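Local coordinates for arylesterase (Sulfolobus solfataricus, PDB 5L2P), which hydrolyses aromatic esters, p-nitrophenyl fatty acid esters and organophosphates such as paraoxon, at residues I64-P69 with T108-D113. Sequence-based numbering, arbitrary orientation.
Sequences IRIYSP and TVISVD
The end of strand 61-68 runs antiparallel to strand 108-112 in the central sheet of the alpha/beta hydrolase fold, at the border where its antiparallel first part meets the parallel strands. Two hydrogen-bonded pairs, Arg65 with Ser111 and Tyr67 with Val109, join the two backbones by four N-H...O bonds. Of these the bond from Tyr67 N to Val109 O is nearly straight, arriving almost along the C=O axis. On the face carrying the isoleucines, Ile66 and Ile110 lie side by side and point the same way, with Ile66 CD1 3.6 Å from Ile110 CG1. Ile66 CG1 is anti to the carbonyl carbon (chi1 -41°), and a further turn at chi2 (-47°) brings CD1 over to Ile110. Ile66 CG2 reaches Thr108 CG2 at 3.7 Å, while Ile64 CB lies 4.1 Å from Ile110 CG2. Ile110, the non-hydrogen-bonded partner of Ile66 and diagonal to Ile64, touches both, and also Leu77 and Met79 of strand 77-81; an alanine here would probably open a gap beside Ile66 CD1 and cost Ile64 CB and CD1 their contact with CG2. On the other face the Tyr67 ring meets the partner strand edge-on: Val109 O lies in the ring plane, 3.4 Å from Tyr67 CD1, and Tyr67 CE1 stands 3.8 Å from Ser111 CB. Tyr67 OH is hydrogen-bonded to Asp95 OD1 at the start of helix 95-105, and the Arg65 guanidinium forms salt bridges with Asp52 and Glu92. Val109 O thus accepts the Tyr67 N-H and also borders that residue's own ring, which, held at its hydroxyl by Asp95 as well, is probably limited in its rotation.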
loop_
_atom_site.group_PDB
_atom_site.type_symbol
_atom_site.label_atom_id
_atom_site.label_comp_id
_atom_site.label_asym_id
_atom_site.label_seq_id
_atom_site.Cartn_x
_atom_site.Cartn_y
_atom_site.Cartn_z
ATOM N N ILE A 64 -25.749 -19.118 -27.256
ATOM C CA ILE A 64 -24.736 -19.726 -26.434
ATOM C C ILE A 64 -23.820 -20.615 -27.257
ATOM O O ILE A 64 -24.157 -20.997 -28.360
ATOM C CB ILE A 64 -25.358 -20.561 -25.282
ATOM C CG1 ILE A 64 -26.267 -21.640 -25.829
ATOM C CG2 ILE A 64 -26.155 -19.659 -24.357
ATOM C CD1 ILE A 64 -26.685 -22.640 -24.750
ATOM N N ARG A 65 -22.642 -20.915 -26.701
ATOM C CA ARG A 65 -21.747 -21.894 -27.293
ATOM C C ARG A 65 -21.395 -22.913 -26.201
ATOM O O ARG A 65 -20.968 -22.552 -25.117
ATOM C CB ARG A 65 -20.492 -21.228 -27.823
ATOM C CG ARG A 65 -19.630 -22.172 -28.687
ATOM C CD ARG A 65 -18.323 -21.539 -29.207
ATOM N NE ARG A 65 -18.485 -20.325 -29.987
ATOM C CZ ARG A 65 -18.705 -20.288 -31.281
ATOM N NH1 ARG A 65 -18.787 -21.412 -31.969
ATOM N NH2 ARG A 65 -18.840 -19.120 -31.880
ATOM N N ILE A 66 -21.588 -24.190 -26.503
ATOM C CA ILE A 66 -21.246 -25.277 -25.606
ATOM C C ILE A 66 -19.897 -25.871 -26.006
ATOM O O ILE A 66 -19.739 -26.322 -27.163
ATOM C CB ILE A 66 -22.235 -26.458 -25.680
ATOM C CG1 ILE A 66 -23.706 -26.006 -25.783
ATOM C CG2 ILE A 66 -22.021 -27.383 -24.486
ATOM C CD1 ILE A 66 -24.101 -24.910 -24.792
ATOM N N TYR A 67 -18.949 -25.886 -25.042
ATOM C CA TYR A 67 -17.627 -26.476 -25.270
ATOM C C TYR A 67 -17.521 -27.815 -24.593
ATOM O O TYR A 67 -17.790 -27.914 -23.421
ATOM C CB TYR A 67 -16.534 -25.577 -24.742
ATOM C CG TYR A 67 -16.481 -24.201 -25.340
ATOM C CD1 TYR A 67 -17.361 -23.199 -24.946
ATOM C CD2 TYR A 67 -15.543 -23.880 -26.271
ATOM C CE1 TYR A 67 -17.290 -21.923 -25.506
ATOM C CE2 TYR A 67 -15.488 -22.628 -26.850
ATOM C CZ TYR A 67 -16.357 -21.654 -26.448
ATOM O OH TYR A 67 -16.280 -20.386 -26.945
ATOM N N SER A 68 -17.110 -28.841 -25.333
ATOM C CA SER A 68 -16.802 -30.129 -24.751
ATOM C C SER A 68 -15.304 -30.305 -24.738
ATOM O O SER A 68 -14.675 -30.055 -25.746
ATOM C CB SER A 68 -17.397 -31.246 -25.572
ATOM O OG SER A 68 -18.774 -31.073 -25.723
ATOM N N PRO A 69 -14.729 -30.736 -23.590
ATOM C CA PRO A 69 -13.277 -30.815 -23.473
ATOM C C PRO A 69 -12.672 -31.943 -24.293
ATOM O O PRO A 69 -13.376 -32.833 -24.722
ATOM C CB PRO A 69 -13.064 -31.062 -21.971
ATOM C CG PRO A 69 -14.270 -31.792 -21.550
ATOM C CD PRO A 69 -15.390 -31.189 -22.357
ATOM N N THR A 108 -17.628 -29.611 -19.195
ATOM C CA THR A 108 -18.377 -28.810 -20.148
ATOM C C THR A 108 -18.414 -27.334 -19.754
ATOM O O THR A 108 -18.572 -26.995 -18.583
ATOM C CB THR A 108 -19.823 -29.302 -20.171
ATOM O OG1 THR A 108 -19.849 -30.751 -20.239
ATOM C CG2 THR A 108 -20.602 -28.626 -21.336
ATOM N N VAL A 109 -18.257 -26.460 -20.731
ATOM C CA VAL A 109 -18.291 -25.018 -20.510
ATOM C C VAL A 109 -19.321 -24.404 -21.459
ATOM O O VAL A 109 -19.375 -24.769 -22.640
ATOM C CB VAL A 109 -16.917 -24.405 -20.770
ATOM C CG1 VAL A 109 -16.981 -22.882 -20.750
ATOM C CG2 VAL A 109 -15.901 -24.928 -19.757
ATOM N N ILE A 110 -20.146 -23.506 -20.938
ATOM C CA ILE A 110 -21.153 -22.820 -21.750
ATOM C C ILE A 110 -20.939 -21.311 -21.674
ATOM O O ILE A 110 -21.066 -20.696 -20.599
ATOM C CB ILE A 110 -22.587 -23.147 -21.294
ATOM C CG1 ILE A 110 -22.842 -24.641 -21.452
ATOM C CG2 ILE A 110 -23.611 -22.314 -22.061
ATOM C CD1 ILE A 110 -24.214 -25.087 -20.959
ATOM N N SER A 111 -20.617 -20.719 -22.822
ATOM C CA SER A 111 -20.363 -19.293 -22.909
ATOM C C SER A 111 -21.661 -18.605 -23.352
ATOM O O SER A 111 -22.357 -19.114 -24.246
ATOM C CB SER A 111 -19.259 -19.057 -23.917
ATOM O OG SER A 111 -18.865 -17.704 -23.955
ATOM N N VAL A 112 -21.996 -17.471 -22.732
ATOM C CA VAL A 112 -23.254 -16.786 -23.012
ATOM C C VAL A 112 -23.054 -15.429 -23.724
ATOM O O VAL A 112 -22.208 -14.616 -23.304
ATOM C CB VAL A 112 -24.043 -16.552 -21.718
ATOM C CG1 VAL A 112 -25.454 -16.033 -22.018
ATOM C CG2 VAL A 112 -24.108 -17.833 -20.891
ATOM N N ASP A 113 -23.807 -15.197 -24.793
ATOM C CA ASP A 113 -23.881 -13.870 -25.442
ATOM C C ASP A 113 -25.014 -13.015 -24.898
ATOM O O ASP A 113 -26.002 -12.798 -25.584
ATOM C CB ASP A 113 -24.058 -14.009 -26.970
ATOM C CG ASP A 113 -22.804 -13.773 -27.726
ATOM O OD1 ASP A 113 -21.829 -13.210 -27.161
ATOM O OD2 ASP A 113 -22.826 -14.137 -28.904
#